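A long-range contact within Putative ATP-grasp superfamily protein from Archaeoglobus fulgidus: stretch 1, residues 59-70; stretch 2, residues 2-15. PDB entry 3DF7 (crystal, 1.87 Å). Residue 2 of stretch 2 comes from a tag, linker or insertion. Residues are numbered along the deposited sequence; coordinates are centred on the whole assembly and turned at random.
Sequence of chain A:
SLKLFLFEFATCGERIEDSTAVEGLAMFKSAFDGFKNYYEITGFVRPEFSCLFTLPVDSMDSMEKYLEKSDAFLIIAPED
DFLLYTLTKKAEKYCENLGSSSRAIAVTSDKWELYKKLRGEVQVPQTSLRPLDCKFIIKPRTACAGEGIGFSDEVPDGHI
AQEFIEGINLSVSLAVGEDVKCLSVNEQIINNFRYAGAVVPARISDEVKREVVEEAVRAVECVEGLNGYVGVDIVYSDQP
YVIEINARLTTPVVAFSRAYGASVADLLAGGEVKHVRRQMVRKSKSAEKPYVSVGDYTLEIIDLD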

# COMPACT_ATOMS: atom_id res chain seq x y z
N SER A 59 10.10 21.72 0.22
CA SER A 59 10.01 21.03 1.50
C SER A 59 8.55 20.71 1.81
O SER A 59 7.65 21.50 1.51
CB SER A 59 10.57 21.90 2.62
OG SER A 59 10.14 21.45 3.89
N MSE A 60 8.32 19.56 2.44
CA MSE A 60 6.97 19.18 2.81
C MSE A 60 6.39 20.22 3.77
O MSE A 60 5.18 20.31 3.93
CB MSE A 60 6.97 17.79 3.47
CG MSE A 60 7.72 17.72 4.79
SE MSE A 60 7.62 15.93 5.54
CE MSE A 60 5.80 15.98 6.20
N ASP A 61 7.26 21.00 4.40
CA ASP A 61 6.81 22.04 5.31
C ASP A 61 5.97 23.09 4.57
O ASP A 61 5.26 23.88 5.20
CB ASP A 61 7.99 22.72 6.00
CG ASP A 61 8.67 21.82 7.02
OD1 ASP A 61 9.61 22.28 7.70
OD2 ASP A 61 8.26 20.65 7.13
N SER A 62 6.06 23.09 3.25
CA SER A 62 5.31 24.06 2.44
C SER A 62 4.15 23.42 1.67
O SER A 62 3.58 24.04 0.77
CB SER A 62 6.24 24.75 1.44
OG SER A 62 7.24 25.51 2.09
N MSE A 63 3.78 22.19 2.03
CA MSE A 63 2.70 21.51 1.32
C MSE A 63 1.34 22.22 1.33
O MSE A 63 0.54 22.04 0.42
CB MSE A 63 2.55 20.06 1.81
CG MSE A 63 2.38 19.89 3.29
SE MSE A 63 2.35 17.99 3.73
CE MSE A 63 0.72 17.58 2.88
N GLU A 64 1.10 23.04 2.35
CA GLU A 64 -0.16 23.77 2.44
C GLU A 64 -0.37 24.60 1.18
O GLU A 64 -1.46 24.61 0.60
CB GLU A 64 -0.15 24.71 3.65
CG GLU A 64 0.39 24.10 4.94
CD GLU A 64 1.90 23.94 4.92
OE1 GLU A 64 2.61 24.95 4.68
OE2 GLU A 64 2.39 22.82 5.15
N LYS A 65 0.69 25.29 0.75
CA LYS A 65 0.65 26.14 -0.43
C LYS A 65 0.22 25.40 -1.69
O LYS A 65 -0.41 25.98 -2.58
CB LYS A 65 2.03 26.77 -0.66
CG LYS A 65 2.52 27.59 0.53
CD LYS A 65 1.62 28.80 0.78
CE LYS A 65 1.89 29.42 2.14
NZ LYS A 65 1.46 28.51 3.25
N TYR A 66 0.56 24.12 -1.76
CA TYR A 66 0.19 23.30 -2.91
C TYR A 66 -1.25 22.81 -2.77
O TYR A 66 -2.01 22.79 -3.74
CB TYR A 66 1.15 22.11 -3.04
CG TYR A 66 2.57 22.53 -3.35
CD1 TYR A 66 3.40 23.04 -2.35
CD2 TYR A 66 3.07 22.46 -4.65
CE1 TYR A 66 4.70 23.46 -2.64
CE2 TYR A 66 4.36 22.89 -4.95
CZ TYR A 66 5.17 23.39 -3.94
OH TYR A 66 6.44 23.80 -4.23
N LEU A 67 -1.63 22.43 -1.55
CA LEU A 67 -2.99 21.97 -1.29
C LEU A 67 -4.01 23.06 -1.58
O LEU A 67 -5.11 22.78 -2.05
CB LEU A 67 -3.11 21.52 0.17
CG LEU A 67 -2.51 20.16 0.51
CD1 LEU A 67 -2.42 19.98 2.02
CD2 LEU A 67 -3.36 19.07 -0.12
N GLU A 68 -3.64 24.30 -1.28
CA GLU A 68 -4.52 25.45 -1.49
C GLU A 68 -4.84 25.68 -2.97
O GLU A 68 -5.83 26.34 -3.30
CB GLU A 68 -3.89 26.72 -0.91
CG GLU A 68 -3.54 26.64 0.56
CD GLU A 68 -2.86 27.90 1.08
OE1 GLU A 68 -1.91 28.38 0.43
OE2 GLU A 68 -3.27 28.41 2.14
N LYS A 69 -4.01 25.15 -3.85
CA LYS A 69 -4.20 25.33 -5.29
C LYS A 69 -4.59 24.04 -6.01
O LYS A 69 -4.58 23.98 -7.24
CB LYS A 69 -2.92 25.88 -5.91
CG LYS A 69 -2.45 27.21 -5.32
CD LYS A 69 -3.39 28.35 -5.69
CE LYS A 69 -2.91 29.68 -5.10
NZ LYS A 69 -2.95 29.69 -3.61
N SER A 70 -4.95 23.01 -5.25
CA SER A 70 -5.33 21.73 -5.83
C SER A 70 -6.82 21.43 -5.76
O SER A 70 -7.52 21.96 -4.90
CB SER A 70 -4.55 20.60 -5.14
OG SER A 70 -3.15 20.76 -5.36
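Stretch 2 (2-15) LKLFLFEFATCGER

Phe5, on strand 3-8, is the apolar centre of the contact: its chi1 is t (170°), its CA-to-CB bond points toward stretch 1, and its ring packs among side chains of helix 63-67. Phe5 CD2 lies 3.5 Å from Leu67 CD2, Phe5 CE1 3.8 Å from Tyr66 CB, and Phe5 CE2 4.0 Å from Met63 CE. The strand runs nearly antiparallel to the helix, at 152° between their N-to-C directions and with the axes 9.5 Å apart at closest approach. Phe5 and Phe7 both point toward stretch 1, whereas Leu4, between Lys3 and Phe5, points away. Selenomethionine Met63 places SE 5.0 Å from the centroid of the Phe7 ring. Beyond the strand, the chain turns into helix 9-12, and selenomethionine Met60 fills the space beside it: Met60 CB is 4.0 Å from Phe7 CE1, and Met60 SE is 3.9 Å from Phe9 CE1 and 3.6 Å from Gly13 CA. A CB on Gly13 would clash with Phe9 CD1. At the other end, Ser70 OG approaches Phe5 CB at 3.3 Å while donating a hydrogen bond to Tyr66 O (2.8 Å), and Lys69 O lies 3.8 Å from Lys3 CB. No direct hydrogen bond joins the stretches; a water links them, accepting from Met60 N (2.8 Å) and lying 2.9 Å from both Cys12 O and Gly13 O.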

# COMPACT_ATOMS: atom_id res chain seq x y z
N LEU A 2 -8.35 19.57 -13.87
CA LEU A 2 -8.33 19.26 -12.45
C LEU A 2 -6.91 19.07 -11.95
O LEU A 2 -6.15 18.28 -12.50
CB LEU A 2 -9.15 18.00 -12.17
CG LEU A 2 -10.67 18.09 -12.39
CD1 LEU A 2 -11.30 16.73 -12.18
CD2 LEU A 2 -11.26 19.11 -11.43
N LYS A 3 -6.55 19.78 -10.89
CA LYS A 3 -5.22 19.70 -10.31
C LYS A 3 -5.15 18.65 -9.21
O LYS A 3 -5.93 18.68 -8.26
CB LYS A 3 -4.82 21.06 -9.73
CG LYS A 3 -4.84 22.22 -10.72
CD LYS A 3 -3.84 22.04 -11.84
CE LYS A 3 -3.66 23.33 -12.63
NZ LYS A 3 -4.95 23.86 -13.15
N LEU A 4 -4.23 17.70 -9.34
CA LEU A 4 -4.08 16.67 -8.33
C LEU A 4 -2.77 16.85 -7.57
O LEU A 4 -1.69 16.80 -8.17
CB LEU A 4 -4.10 15.27 -8.95
CG LEU A 4 -3.74 14.14 -7.96
CD1 LEU A 4 -4.81 14.04 -6.88
CD2 LEU A 4 -3.61 12.82 -8.71
N PHE A 5 -2.87 17.09 -6.27
CA PHE A 5 -1.67 17.22 -5.46
C PHE A 5 -1.26 15.78 -5.14
O PHE A 5 -1.97 15.07 -4.43
CB PHE A 5 -1.95 17.97 -4.15
CG PHE A 5 -0.80 17.93 -3.18
CD1 PHE A 5 0.45 18.44 -3.53
CD2 PHE A 5 -0.96 17.36 -1.92
CE1 PHE A 5 1.53 18.39 -2.64
CE2 PHE A 5 0.11 17.30 -1.02
CZ PHE A 5 1.36 17.82 -1.39
N LEU A 6 -0.12 15.36 -5.69
CA LEU A 6 0.40 14.02 -5.48
C LEU A 6 1.61 14.09 -4.56
O LEU A 6 2.56 14.83 -4.82
CB LEU A 6 0.82 13.40 -6.82
CG LEU A 6 1.36 11.96 -6.75
CD1 LEU A 6 0.25 11.06 -6.28
CD2 LEU A 6 1.89 11.51 -8.11
N PHE A 7 1.57 13.32 -3.48
CA PHE A 7 2.65 13.32 -2.50
C PHE A 7 2.95 11.92 -1.94
O PHE A 7 2.05 11.21 -1.52
CB PHE A 7 2.27 14.25 -1.34
CG PHE A 7 3.23 14.23 -0.18
CD1 PHE A 7 4.23 15.20 -0.07
CD2 PHE A 7 3.14 13.25 0.80
CE1 PHE A 7 5.12 15.19 1.00
CE2 PHE A 7 4.02 13.23 1.88
CZ PHE A 7 5.02 14.20 1.98
N GLU A 8 4.23 11.55 -1.94
CA GLU A 8 4.66 10.26 -1.37
C GLU A 8 5.79 10.63 -0.41
O GLU A 8 6.70 11.37 -0.76
CB GLU A 8 5.14 9.30 -2.46
CG GLU A 8 5.44 7.90 -1.95
CD GLU A 8 6.79 7.80 -1.27
OE1 GLU A 8 7.76 8.34 -1.84
OE2 GLU A 8 6.89 7.19 -0.18
N PHE A 9 5.72 10.10 0.81
CA PHE A 9 6.68 10.44 1.85
C PHE A 9 8.18 10.31 1.56
O PHE A 9 8.94 11.24 1.80
CB PHE A 9 6.36 9.69 3.14
CG PHE A 9 7.01 10.27 4.36
CD1 PHE A 9 6.65 11.54 4.82
CD2 PHE A 9 7.99 9.56 5.05
CE1 PHE A 9 7.26 12.10 5.95
CE2 PHE A 9 8.60 10.10 6.18
CZ PHE A 9 8.24 11.38 6.63
N ALA A 10 8.61 9.16 1.06
CA ALA A 10 10.04 8.98 0.77
C ALA A 10 10.55 9.90 -0.33
O ALA A 10 11.68 10.39 -0.27
CB ALA A 10 10.32 7.52 0.39
N THR A 11 9.72 10.13 -1.34
CA THR A 11 10.09 10.96 -2.48
C THR A 11 9.96 12.47 -2.25
O THR A 11 10.74 13.25 -2.81
CB THR A 11 9.24 10.58 -3.72
OG1 THR A 11 9.32 9.16 -3.93
CG2 THR A 11 9.73 11.30 -4.97
N CYS A 12 9.01 12.86 -1.42
CA CYS A 12 8.74 14.28 -1.18
C CYS A 12 8.84 14.77 0.27
O CYS A 12 8.83 15.98 0.50
CB CYS A 12 7.33 14.60 -1.68
SG CYS A 12 6.83 13.70 -3.18
N GLY A 13 8.93 13.85 1.22
CA GLY A 13 8.98 14.26 2.61
C GLY A 13 10.33 14.22 3.28
O GLY A 13 11.28 14.87 2.84
N GLU A 14 10.42 13.45 4.36
CA GLU A 14 11.65 13.29 5.13
C GLU A 14 12.48 12.17 4.52
O GLU A 14 11.96 11.30 3.82
CB GLU A 14 11.32 12.94 6.58
CG GLU A 14 10.60 14.04 7.35
CD GLU A 14 11.52 15.18 7.75
OE1 GLU A 14 12.51 14.91 8.46
OE2 GLU A 14 11.26 16.34 7.35
N ARG A 15 13.78 12.18 4.79
CA ARG A 15 14.62 11.12 4.26
C ARG A 15 14.43 9.89 5.13
O ARG A 15 14.43 9.98 6.36
CB ARG A 15 16.09 11.55 4.29
CG ARG A 15 17.03 10.59 3.56
CD ARG A 15 16.65 10.44 2.09
NE ARG A 15 17.62 9.63 1.35
CZ ARG A 15 17.52 9.35 0.06
NH1 ARG A 15 16.49 9.80 -0.65
NH2 ARG A 15 18.44 8.60 -0.53
O HOH W 1 10.32 17.53 2.45